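Local coordinates for probable porin (Pseudomonas aeruginosa, PDB 2Y0H), which probably forms an OprD-type channel for small solutes across the bacterial outer membrane, at residues 15-20 with 31-36; 88-93 with 152-157; 115-120 with 176-181; 128-133 with 279-284. All coordinates share one frame; numbering follows the deposited sequence.

Contact 1 (15-20 with 31-36)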
# COMPACT_ATOMS: atom_id res chain seq x y z
N PHE A 15 -7.22 -3.01 -16.84
CA PHE A 15 -7.66 -3.72 -15.66
C PHE A 15 -8.98 -4.37 -15.98
O PHE A 15 -9.94 -3.70 -16.34
CB PHE A 15 -7.85 -2.69 -14.54
CG PHE A 15 -8.09 -3.28 -13.17
CD1 PHE A 15 -9.35 -3.67 -12.77
CD2 PHE A 15 -7.04 -3.36 -12.25
CE1 PHE A 15 -9.57 -4.17 -11.48
CE2 PHE A 15 -7.26 -3.84 -10.97
CZ PHE A 15 -8.52 -4.26 -10.59
N TYR A 16 -9.02 -5.69 -15.87
CA TYR A 16 -10.26 -6.42 -16.05
C TYR A 16 -10.52 -7.29 -14.84
O TYR A 16 -9.67 -8.08 -14.43
CB TYR A 16 -10.23 -7.28 -17.31
CG TYR A 16 -11.42 -8.22 -17.37
CD1 TYR A 16 -12.63 -7.80 -17.89
CD2 TYR A 16 -11.33 -9.51 -16.87
CE1 TYR A 16 -13.73 -8.66 -17.93
CE2 TYR A 16 -12.41 -10.37 -16.90
CZ TYR A 16 -13.61 -9.94 -17.43
OH TYR A 16 -14.69 -10.80 -17.46
N GLN A 17 -11.70 -7.15 -14.26
CA GLN A 17 -12.05 -7.98 -13.13
C GLN A 17 -13.41 -8.63 -13.33
O GLN A 17 -14.37 -7.99 -13.77
CB GLN A 17 -12.04 -7.17 -11.83
CG GLN A 17 -13.07 -6.08 -11.77
CD GLN A 17 -13.49 -5.76 -10.36
OE1 GLN A 17 -12.84 -6.19 -9.39
NE2 GLN A 17 -14.58 -5.02 -10.21
N LEU A 18 -13.47 -9.91 -12.99
CA LEU A 18 -14.71 -10.65 -13.02
C LEU A 18 -14.97 -11.10 -11.60
O LEU A 18 -14.23 -11.91 -11.04
CB LEU A 18 -14.60 -11.86 -13.96
CG LEU A 18 -15.84 -12.74 -14.13
CD1 LEU A 18 -17.07 -11.89 -14.43
CD2 LEU A 18 -15.62 -13.76 -15.22
N ARG A 19 -16.03 -10.55 -10.99
CA ARG A 19 -16.35 -10.85 -9.61
C ARG A 19 -17.60 -11.71 -9.47
O ARG A 19 -18.56 -11.55 -10.22
CB ARG A 19 -16.53 -9.57 -8.79
CG ARG A 19 -15.35 -8.62 -8.83
CD ARG A 19 -15.23 -7.89 -7.50
NE ARG A 19 -16.52 -7.76 -6.84
CZ ARG A 19 -16.69 -7.37 -5.58
NH1 ARG A 19 -15.63 -7.07 -4.84
NH2 ARG A 19 -17.91 -7.28 -5.07
N ASP A 20 -17.58 -12.60 -8.49
CA ASP A 20 -18.75 -13.35 -8.09
C ASP A 20 -18.91 -13.17 -6.58
O ASP A 20 -18.41 -13.96 -5.78
CB ASP A 20 -18.59 -14.84 -8.44
CG ASP A 20 -19.77 -15.69 -7.99
OD1 ASP A 20 -20.55 -15.24 -7.11
OD2 ASP A 20 -19.93 -16.81 -8.52
N ALA A 31 -20.51 -10.31 -11.96
CA ALA A 31 -20.41 -9.03 -12.64
C ALA A 31 -18.98 -8.72 -13.11
O ALA A 31 -18.01 -9.04 -12.42
CB ALA A 31 -20.92 -7.91 -11.75
N GLY A 32 -18.87 -8.10 -14.27
CA GLY A 32 -17.58 -7.80 -14.87
C GLY A 32 -17.27 -6.32 -14.92
O GLY A 32 -18.16 -5.48 -14.78
N ASN A 33 -16.00 -5.99 -15.11
CA ASN A 33 -15.55 -4.62 -15.22
C ASN A 33 -14.28 -4.55 -16.02
O ASN A 33 -13.32 -5.28 -15.75
CB ASN A 33 -15.26 -4.02 -13.84
CG ASN A 33 -16.49 -3.56 -13.13
OD1 ASN A 33 -16.73 -3.93 -11.98
ND2 ASN A 33 -17.29 -2.73 -13.80
N TRP A 34 -14.26 -3.66 -17.00
CA TRP A 34 -13.08 -3.45 -17.80
C TRP A 34 -12.85 -1.95 -17.83
O TRP A 34 -13.78 -1.19 -18.09
CB TRP A 34 -13.28 -4.01 -19.21
CG TRP A 34 -12.00 -4.10 -20.00
CD1 TRP A 34 -10.74 -4.20 -19.50
CD2 TRP A 34 -11.85 -4.08 -21.43
NE1 TRP A 34 -9.82 -4.26 -20.52
CE2 TRP A 34 -10.47 -4.18 -21.72
CE3 TRP A 34 -12.76 -3.99 -22.50
CZ2 TRP A 34 -9.97 -4.19 -23.02
CZ3 TRP A 34 -12.26 -3.99 -23.80
CH2 TRP A 34 -10.88 -4.10 -24.05
N SER A 35 -11.63 -1.52 -17.53
CA SER A 35 -11.32 -0.10 -17.54
C SER A 35 -9.83 0.17 -17.80
O SER A 35 -9.01 -0.74 -17.77
CB SER A 35 -11.81 0.57 -16.25
OG SER A 35 -11.20 0.01 -15.10
N GLN A 36 -9.50 1.43 -18.05
CA GLN A 36 -8.16 1.79 -18.50
C GLN A 36 -7.69 3.04 -17.77
O GLN A 36 -8.40 4.06 -17.70
CB GLN A 36 -8.15 2.03 -20.02
CG GLN A 36 -6.83 2.58 -20.57
CD GLN A 36 -5.73 1.52 -20.64
OE1 GLN A 36 -6.01 0.35 -20.89
NE2 GLN A 36 -4.49 1.93 -20.42
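Gln-17 and Asn-33 face each other as a hydrogen-bonded pair of the antiparallel strands 15-20 and 31-36, and their side chains repeat the pairing of the backbones. Gln-17 carries CG between its backbone N and carbonyl carbon (chi1 65°), 3.7 Å from Asn-33 CB; the chain runs on extended beside the asparagine. The two amides lie side by side, pointing the same way and nearly coplanar, and Gln-17 NE2 donates to Asn-33 OD1 at 3.0 Å. That acceptor lies in the amide plane of Gln-17, which would favour this rotation of the glutamine amide. Six backbone bonds join the Phe-15–Ser-35, Gln-17–Asn-33 and Arg-19–Ala-31 pairs.

On the other face sits the non-hydrogen-bonded pair Tyr-16 and Trp-34. Both hold CG anti to the backbone N, yet the side chains cross at about a right angle: Trp-34 CB lies at the edge of the tyrosine ring, and Trp-34 CD1 is 3.8 Å from Tyr-16 CB. The indole edge also meets a backbone carbonyl, with CD1 3.3 Å from Phe-15 O, while NE1 is hydrogen-bonded to Asn-14. Further along this face, Leu-18 CD1 rests 3.6 Å from Ala-31 O, beside Gly-32.

The pair is the first hairpin of the barrel, built from strands 7-22 and 30-43. Strand 376-389 flanks it beyond 15-20 and closes the barrel, strand 51-64 follows beyond 31-36, and Leu-125 of an inner loop packs on Phe-15 and Ser-35.

Contact 2 (88-93 with 152-157); sequences DDYSHL and KSRTRE. With C8E ((hydroxyethyloxy)tri(ethyloxy)octane), chain N.
The guanidinium of Arg-154 lies nearly flat over one face of the His-92 ring, although their strands are not neighbours in the sheet. The arginine chain is extended from CG to NE and crosses the imidazole at about a right angle, with CD over the ring centre, 3.5 Å from the centroid, in a CH-pi contact. The guanidinium continues over the CE1 side with its plane only 17° from that of the ring; NE comes within 3.1 Å of His-92 CE1, a tight fit. NH1 of this arginine is held by a salt bridge to Asp-131, which would steady the group over the histidine.

Tyr-90 fills the middle. Its OH is 3.7 Å from Arg-154 CD, while Arg-156 CA packs over one ring face toward the rim. Beyond it, Arg-156 NH1 forms a salt bridge with Asp-89 OD2 at 2.7 Å, the carboxylate and guanidinium planes 77° apart.

Ser-91 points the other way, its OG 3.6 Å from C10 of a bound detergent, consistent with a lipid-facing outer surface. Asp-89 and Tyr-90 both lie opposite Gly-62, forming a classic beta bulge in the barrel wall.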
# COMPACT_ATOMS: atom_id res chain seq x y z
N ASP A 88 -15.17 8.67 -20.06
CA ASP A 88 -14.32 9.30 -19.04
C ASP A 88 -14.97 9.17 -17.68
O ASP A 88 -16.13 9.54 -17.48
CB ASP A 88 -14.08 10.78 -19.35
CG ASP A 88 -12.81 11.01 -20.17
OD1 ASP A 88 -12.59 10.28 -21.16
OD2 ASP A 88 -12.05 11.93 -19.82
N ASP A 89 -14.20 8.65 -16.74
CA ASP A 89 -14.71 8.26 -15.45
C ASP A 89 -14.16 9.15 -14.33
O ASP A 89 -14.86 9.49 -13.38
CB ASP A 89 -14.28 6.82 -15.19
CG ASP A 89 -14.97 6.23 -14.02
OD1 ASP A 89 -16.10 6.68 -13.73
OD2 ASP A 89 -14.38 5.33 -13.39
N TYR A 90 -12.89 9.49 -14.45
CA TYR A 90 -12.20 10.27 -13.45
C TYR A 90 -10.96 10.91 -14.07
O TYR A 90 -10.23 10.27 -14.84
CB TYR A 90 -11.79 9.40 -12.25
CG TYR A 90 -10.94 10.15 -11.24
CD1 TYR A 90 -11.54 10.99 -10.30
CD2 TYR A 90 -9.56 10.04 -11.24
CE1 TYR A 90 -10.77 11.69 -9.38
CE2 TYR A 90 -8.78 10.74 -10.33
CZ TYR A 90 -9.39 11.57 -9.41
OH TYR A 90 -8.63 12.26 -8.49
N SER A 91 -10.74 12.18 -13.75
CA SER A 91 -9.51 12.84 -14.13
C SER A 91 -9.12 13.84 -13.04
O SER A 91 -9.97 14.38 -12.34
CB SER A 91 -9.65 13.53 -15.48
OG SER A 91 -10.61 14.56 -15.43
N HIS A 92 -7.83 14.06 -12.90
CA HIS A 92 -7.33 15.05 -11.95
C HIS A 92 -5.95 15.43 -12.37
O HIS A 92 -5.20 14.61 -12.91
CB HIS A 92 -7.31 14.48 -10.54
CG HIS A 92 -6.71 15.40 -9.53
ND1 HIS A 92 -7.35 16.54 -9.09
CD2 HIS A 92 -5.52 15.37 -8.87
CE1 HIS A 92 -6.59 17.16 -8.20
NE2 HIS A 92 -5.48 16.47 -8.05
N LEU A 93 -5.60 16.69 -12.15
CA LEU A 93 -4.25 17.14 -12.39
C LEU A 93 -3.71 17.76 -11.11
O LEU A 93 -4.31 18.67 -10.56
CB LEU A 93 -4.21 18.15 -13.53
CG LEU A 93 -2.86 18.76 -13.91
CD1 LEU A 93 -2.45 19.80 -12.91
CD2 LEU A 93 -1.78 17.71 -14.05
N LYS A 152 -5.58 16.45 2.02
CA LYS A 152 -6.68 15.75 1.36
C LYS A 152 -6.30 14.46 0.67
O LYS A 152 -5.18 14.28 0.22
CB LYS A 152 -7.45 16.64 0.39
CG LYS A 152 -6.62 17.64 -0.38
CD LYS A 152 -7.45 18.25 -1.52
CE LYS A 152 -8.79 18.79 -1.02
NZ LYS A 152 -8.62 19.96 -0.11
N SER A 153 -7.29 13.58 0.60
CA SER A 153 -7.17 12.28 -0.03
C SER A 153 -8.05 12.28 -1.28
O SER A 153 -9.19 12.74 -1.23
CB SER A 153 -7.65 11.20 0.95
OG SER A 153 -7.70 9.92 0.33
N ARG A 154 -7.52 11.76 -2.39
CA ARG A 154 -8.26 11.66 -3.66
C ARG A 154 -8.29 10.24 -4.22
O ARG A 154 -7.23 9.65 -4.44
CB ARG A 154 -7.63 12.53 -4.74
CG ARG A 154 -7.96 13.99 -4.61
CD ARG A 154 -7.65 14.75 -5.89
NE ARG A 154 -8.22 16.10 -5.80
CZ ARG A 154 -7.62 17.10 -5.17
NH1 ARG A 154 -6.43 16.90 -4.63
NH2 ARG A 154 -8.19 18.30 -5.11
N THR A 155 -9.49 9.73 -4.47
CA THR A 155 -9.65 8.48 -5.24
C THR A 155 -10.74 8.62 -6.31
O THR A 155 -11.56 9.55 -6.24
CB THR A 155 -10.01 7.29 -4.35
OG1 THR A 155 -11.30 7.51 -3.76
CG2 THR A 155 -8.99 7.12 -3.25
N ARG A 156 -10.76 7.69 -7.27
CA ARG A 156 -11.76 7.67 -8.34
C ARG A 156 -13.20 7.75 -7.82
O ARG A 156 -14.15 7.83 -8.60
CB ARG A 156 -11.56 6.43 -9.25
CG ARG A 156 -12.44 6.39 -10.51
CD ARG A 156 -11.87 5.47 -11.63
NE ARG A 156 -12.05 4.03 -11.38
CZ ARG A 156 -12.33 3.13 -12.33
NH1 ARG A 156 -12.46 3.51 -13.59
NH2 ARG A 156 -12.46 1.85 -12.02
N GLU A 157 -13.33 7.75 -6.49
CA GLU A 157 -14.61 8.00 -5.80
C GLU A 157 -14.44 9.04 -4.70
O GLU A 157 -15.27 9.16 -3.81
CB GLU A 157 -15.16 6.71 -5.19
CG GLU A 157 -15.07 5.49 -6.11
CD GLU A 157 -13.67 4.91 -6.16
OE1 GLU A 157 -12.88 5.21 -5.24
OE2 GLU A 157 -13.35 4.16 -7.10
C1 C8E N . -4.25 11.36 -19.69
C2 C8E N . -3.15 11.92 -18.80
C3 C8E N . -3.73 12.69 -17.63
C4 C8E N . -4.09 14.13 -17.98
C5 C8E N . -5.49 14.47 -17.45
C6 C8E N . -5.50 15.78 -16.66
C7 C8E N . -6.91 16.08 -16.15
C8 C8E N . -7.40 17.48 -16.54
O9 C8E N . -8.79 17.46 -16.79
C10 C8E N . -9.58 18.01 -15.76
C11 C8E N . -10.96 18.39 -16.31

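Contact 3 (115-120 with 176-181); sequences LPVAFR and DEFNLA
Val-117 holds CG2 between its backbone N and carbonyl carbon, where this one methyl meets Phe-178, whose CG is anti to the backbone N (chi1 -179°), and Leu-180, whose CG lies between its backbone N and carbonyl carbon (chi1 63°). Phe-178 and Leu-180 are two residues apart on the same side of strand 178-181. Val-117 CG2 is 4.1 Å from Phe-178 CZ and 4.2 Å from Leu-180 CB.

The contact is wholly apolar apart from a carbonyl. Leu-115 and Leu-180 cross at about a right angle; Leu-115 CD1 meets both methyls of Leu-180, CD1 at 3.9 Å being the nearer. Ala-118 CB lies 3.9 Å from Phe-178 CE2, and Val-117 O approaches Phe-178 CZ to 3.5 Å; both reach the ring obliquely. No hydrogen bond passes between the segments.

What presents Leu-115, Val-117 and Ala-118 together is a type I turn, bridged twice by backbone bonds: Leu-115 N to Ala-118 O, and Ala-118 N to Leu-115 O. It forms the tip of a small hairpin of strands 111-115 and 118-119 that leans against the barrel wall from within. Strand 178-186 supplies the wall here, between strands 143-154 and 191-200; Tyr-196 of the latter packs on Leu-115 and Val-117, while Leu-200 and Tyr-204 back Phe-178.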
# COMPACT_ATOMS: atom_id res chain seq x y z
N LEU A 115 4.17 5.04 3.30
CA LEU A 115 4.70 5.04 4.65
C LEU A 115 3.86 4.15 5.55
O LEU A 115 2.69 3.90 5.27
CB LEU A 115 4.72 6.46 5.20
CG LEU A 115 5.47 7.46 4.33
CD1 LEU A 115 5.19 8.89 4.78
CD2 LEU A 115 6.97 7.15 4.34
N PRO A 116 4.46 3.65 6.64
CA PRO A 116 3.76 2.69 7.50
C PRO A 116 2.42 3.22 8.04
O PRO A 116 1.51 2.41 8.25
CB PRO A 116 4.76 2.44 8.64
CG PRO A 116 6.10 2.73 8.01
CD PRO A 116 5.85 3.89 7.09
N VAL A 117 2.29 4.54 8.24
CA VAL A 117 1.04 5.12 8.72
C VAL A 117 0.16 5.75 7.62
O VAL A 117 -0.91 6.31 7.90
CB VAL A 117 1.28 6.17 9.84
CG1 VAL A 117 2.00 5.53 11.01
CG2 VAL A 117 2.06 7.39 9.31
N ALA A 118 0.62 5.66 6.37
CA ALA A 118 -0.10 6.21 5.22
C ALA A 118 0.50 5.64 3.93
O ALA A 118 1.44 6.21 3.36
CB ALA A 118 -0.03 7.73 5.20
N PHE A 119 -0.04 4.51 3.50
CA PHE A 119 0.50 3.81 2.35
C PHE A 119 -0.56 3.84 1.26
O PHE A 119 -1.53 3.08 1.30
CB PHE A 119 0.86 2.36 2.71
CG PHE A 119 1.86 1.74 1.79
CD1 PHE A 119 1.48 1.26 0.55
CD2 PHE A 119 3.20 1.66 2.14
CE1 PHE A 119 2.40 0.69 -0.32
CE2 PHE A 119 4.13 1.10 1.29
CZ PHE A 119 3.73 0.61 0.06
N ARG A 120 -0.39 4.76 0.30
CA ARG A 120 -1.41 5.05 -0.69
C ARG A 120 -1.72 3.80 -1.53
O ARG A 120 -0.84 3.03 -1.89
CB ARG A 120 -1.00 6.24 -1.58
CG ARG A 120 -0.10 5.86 -2.75
CD ARG A 120 1.14 5.13 -2.25
NE ARG A 120 1.56 4.03 -3.12
CZ ARG A 120 1.46 4.06 -4.44
NH1 ARG A 120 0.96 5.12 -5.04
NH2 ARG A 120 1.88 3.03 -5.16
N ASP A 176 -9.11 17.84 8.04
CA ASP A 176 -8.29 18.18 6.89
C ASP A 176 -6.80 18.16 7.21
O ASP A 176 -5.99 18.74 6.50
CB ASP A 176 -8.70 19.54 6.30
CG ASP A 176 -8.58 20.69 7.30
OD1 ASP A 176 -8.08 20.48 8.44
OD2 ASP A 176 -8.98 21.81 6.93
N GLU A 177 -6.44 17.49 8.29
CA GLU A 177 -5.07 17.54 8.76
C GLU A 177 -4.55 16.20 9.28
O GLU A 177 -4.92 15.74 10.36
CB GLU A 177 -4.93 18.64 9.82
CG GLU A 177 -3.57 18.70 10.50
CD GLU A 177 -3.44 19.89 11.43
OE1 GLU A 177 -4.21 20.87 11.29
OE2 GLU A 177 -2.56 19.85 12.31
N PHE A 178 -3.70 15.57 8.49
CA PHE A 178 -3.03 14.35 8.91
C PHE A 178 -1.55 14.64 9.08
O PHE A 178 -0.85 14.95 8.12
CB PHE A 178 -3.22 13.24 7.88
CG PHE A 178 -2.57 11.94 8.27
CD1 PHE A 178 -3.09 11.18 9.30
CD2 PHE A 178 -1.42 11.50 7.63
CE1 PHE A 178 -2.49 9.99 9.67
CE2 PHE A 178 -0.83 10.30 8.00
CZ PHE A 178 -1.37 9.55 9.02
N ASN A 179 -1.08 14.55 10.31
CA ASN A 179 0.31 14.84 10.61
C ASN A 179 1.10 13.56 10.76
O ASN A 179 0.64 12.60 11.40
CB ASN A 179 0.41 15.68 11.88
CG ASN A 179 -0.19 17.07 11.70
OD1 ASN A 179 0.05 17.74 10.69
ND2 ASN A 179 -0.98 17.51 12.69
N LEU A 180 2.30 13.53 10.18
CA LEU A 180 3.14 12.34 10.27
C LEU A 180 4.62 12.70 10.50
O LEU A 180 5.11 13.71 10.00
CB LEU A 180 2.99 11.48 9.01
CG LEU A 180 3.42 12.07 7.66
CD1 LEU A 180 4.90 11.80 7.38
CD2 LEU A 180 2.55 11.50 6.52
N ALA A 181 5.31 11.87 11.26
CA ALA A 181 6.72 12.07 11.51
C ALA A 181 7.34 10.71 11.71
O ALA A 181 6.71 9.83 12.30
CB ALA A 181 6.94 12.95 12.73

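Contact 4 (128-133 with 279-284); sequences QTFDGA and GYTTPY
Gln-128 and Thr-281 meet through one hydrogen bond inside the barrel. The glutamine chain is extended, CG anti to the backbone N (chi1 164°), and its NE2 donates to Thr-281 OG1 at 3.0 Å, with an N-H...O angle of 154° and the hydroxyl close to the amide plane. Each group has further partners: NE2 is also bonded to Ser-153 OG, OE1 accepts from the backbone N of Asp-121, and Thr-281 OG1 is bonded to the carbonyl of Leu-277. The buried amide is therefore gripped at both its nitrogen and its oxygen, which fixes which way round it lies. Gly-279 O forms a further close polar pair with Gln-128 NE2, at 3.5 Å.

Segment 279-284 belongs to the long loop between strands 259-269 and 300-309, which folds into the barrel and meets the inner loop leading to strand 129-137. Such inward loops narrow the pore in OprD-family channels, and the present geometry is consistent with that role.

A few nonbonded contacts accompany the bond. Gln-128 OE1 lies 3.3 Å from Thr-281 CA and 3.9 Å from Thr-281 CG2. The backbone angles of Gly-279 (phi 96°) call for glycine, and its lack of a side chain lets Gln-128 NE2 approach. Phe-130 contributes a ring edge, its CZ 4.1 Å from Thr-281 OG1, with the two side chains crossing at about a right angle.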
# COMPACT_ATOMS: atom_id res chain seq x y z
N GLN A 128 -4.18 6.04 -5.55
CA GLN A 128 -4.72 7.04 -4.64
C GLN A 128 -3.67 8.15 -4.49
O GLN A 128 -2.47 7.86 -4.44
CB GLN A 128 -4.99 6.40 -3.28
CG GLN A 128 -5.19 7.36 -2.13
CD GLN A 128 -5.38 6.62 -0.79
OE1 GLN A 128 -4.77 5.58 -0.55
NE2 GLN A 128 -6.23 7.16 0.07
N THR A 129 -4.10 9.40 -4.41
CA THR A 129 -3.15 10.49 -4.17
C THR A 129 -3.57 11.30 -2.96
O THR A 129 -4.72 11.25 -2.52
CB THR A 129 -3.05 11.45 -5.37
OG1 THR A 129 -4.32 12.08 -5.59
CG2 THR A 129 -2.63 10.70 -6.64
N PHE A 130 -2.63 12.06 -2.42
CA PHE A 130 -2.90 12.97 -1.31
C PHE A 130 -2.36 14.35 -1.71
O PHE A 130 -1.44 14.44 -2.52
CB PHE A 130 -2.19 12.50 -0.03
CG PHE A 130 -2.78 11.25 0.59
CD1 PHE A 130 -2.43 9.99 0.12
CD2 PHE A 130 -3.66 11.35 1.66
CE1 PHE A 130 -2.98 8.86 0.68
CE2 PHE A 130 -4.20 10.21 2.23
CZ PHE A 130 -3.86 8.96 1.74
N ASP A 131 -2.94 15.41 -1.16
CA ASP A 131 -2.28 16.71 -1.22
C ASP A 131 -1.67 16.96 0.15
O ASP A 131 -2.33 16.76 1.17
CB ASP A 131 -3.24 17.85 -1.56
CG ASP A 131 -3.83 17.71 -2.95
OD1 ASP A 131 -3.21 17.04 -3.80
OD2 ASP A 131 -4.92 18.27 -3.18
N GLY A 132 -0.41 17.40 0.16
CA GLY A 132 0.26 17.72 1.40
C GLY A 132 1.65 18.29 1.22
O GLY A 132 2.05 18.71 0.13
N ALA A 133 2.38 18.31 2.32
CA ALA A 133 3.76 18.73 2.30
C ALA A 133 4.58 17.65 3.01
O ALA A 133 4.22 17.23 4.11
CB ALA A 133 3.92 20.08 2.98
N GLY A 279 -10.40 5.93 1.69
CA GLY A 279 -9.98 5.89 0.30
C GLY A 279 -9.23 4.60 -0.03
O GLY A 279 -8.41 4.56 -0.94
N TYR A 280 -9.52 3.55 0.72
CA TYR A 280 -8.87 2.25 0.51
C TYR A 280 -7.34 2.31 0.63
O TYR A 280 -6.61 1.54 -0.00
CB TYR A 280 -9.29 1.64 -0.83
CG TYR A 280 -10.77 1.31 -0.89
CD1 TYR A 280 -11.29 0.21 -0.21
CD2 TYR A 280 -11.65 2.11 -1.61
CE1 TYR A 280 -12.64 -0.10 -0.26
CE2 TYR A 280 -13.01 1.81 -1.67
CZ TYR A 280 -13.49 0.71 -0.99
OH TYR A 280 -14.84 0.41 -1.04
N THR A 281 -6.86 3.25 1.43
CA THR A 281 -5.46 3.29 1.78
C THR A 281 -5.05 1.90 2.26
O THR A 281 -5.82 1.22 2.94
CB THR A 281 -5.23 4.30 2.90
OG1 THR A 281 -5.90 5.52 2.54
CG2 THR A 281 -3.74 4.58 3.08
N THR A 282 -3.86 1.48 1.90
CA THR A 282 -3.41 0.12 2.18
C THR A 282 -2.90 0.06 3.61
O THR A 282 -2.00 0.82 3.98
CB THR A 282 -2.26 -0.27 1.23
OG1 THR A 282 -2.65 -0.01 -0.12
CG2 THR A 282 -1.88 -1.73 1.39
N PRO A 283 -3.49 -0.82 4.44
CA PRO A 283 -2.98 -1.02 5.80
C PRO A 283 -1.61 -1.70 5.70
O PRO A 283 -1.47 -2.70 4.99
CB PRO A 283 -4.00 -1.98 6.43
CG PRO A 283 -5.10 -2.16 5.42
CD PRO A 283 -4.54 -1.79 4.09
N TYR A 284 -0.61 -1.16 6.37
CA TYR A 284 0.75 -1.66 6.26
C TYR A 284 0.94 -2.89 7.17
O TYR A 284 1.57 -2.81 8.22
CB TYR A 284 1.73 -0.53 6.64
CG TYR A 284 3.17 -0.83 6.31
CD1 TYR A 284 3.57 -1.03 4.99
CD2 TYR A 284 4.12 -0.93 7.31
CE1 TYR A 284 4.90 -1.31 4.69
CE2 TYR A 284 5.45 -1.20 7.02
CZ TYR A 284 5.83 -1.39 5.71
OH TYR A 284 7.15 -1.67 5.41

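Contacts 1 and 2 lie at the surface, contacts 3 and 4 in the buried interior. Contact 1 alone joins sequential neighbours in the barrel sheet, and its bonds are chiefly backbone; contact 2 reaches between non-adjacent strands by charged and aromatic side chains. Inside, contact 3 is apolar packing of a turn on the wall, whereas contact 4 ties the start of a wall strand to an inward loop by a side-chain hydrogen bond. The two inner contacts adjoin, with centres about 7 Å apart, and probably share a bond from Thr-282 N to Phe-119 O. Contacts 2 and 4 meet on adjacent strands 143-154 and 129-137, while Arg-156 of contact 2 packs near Ser-35 of contact 1.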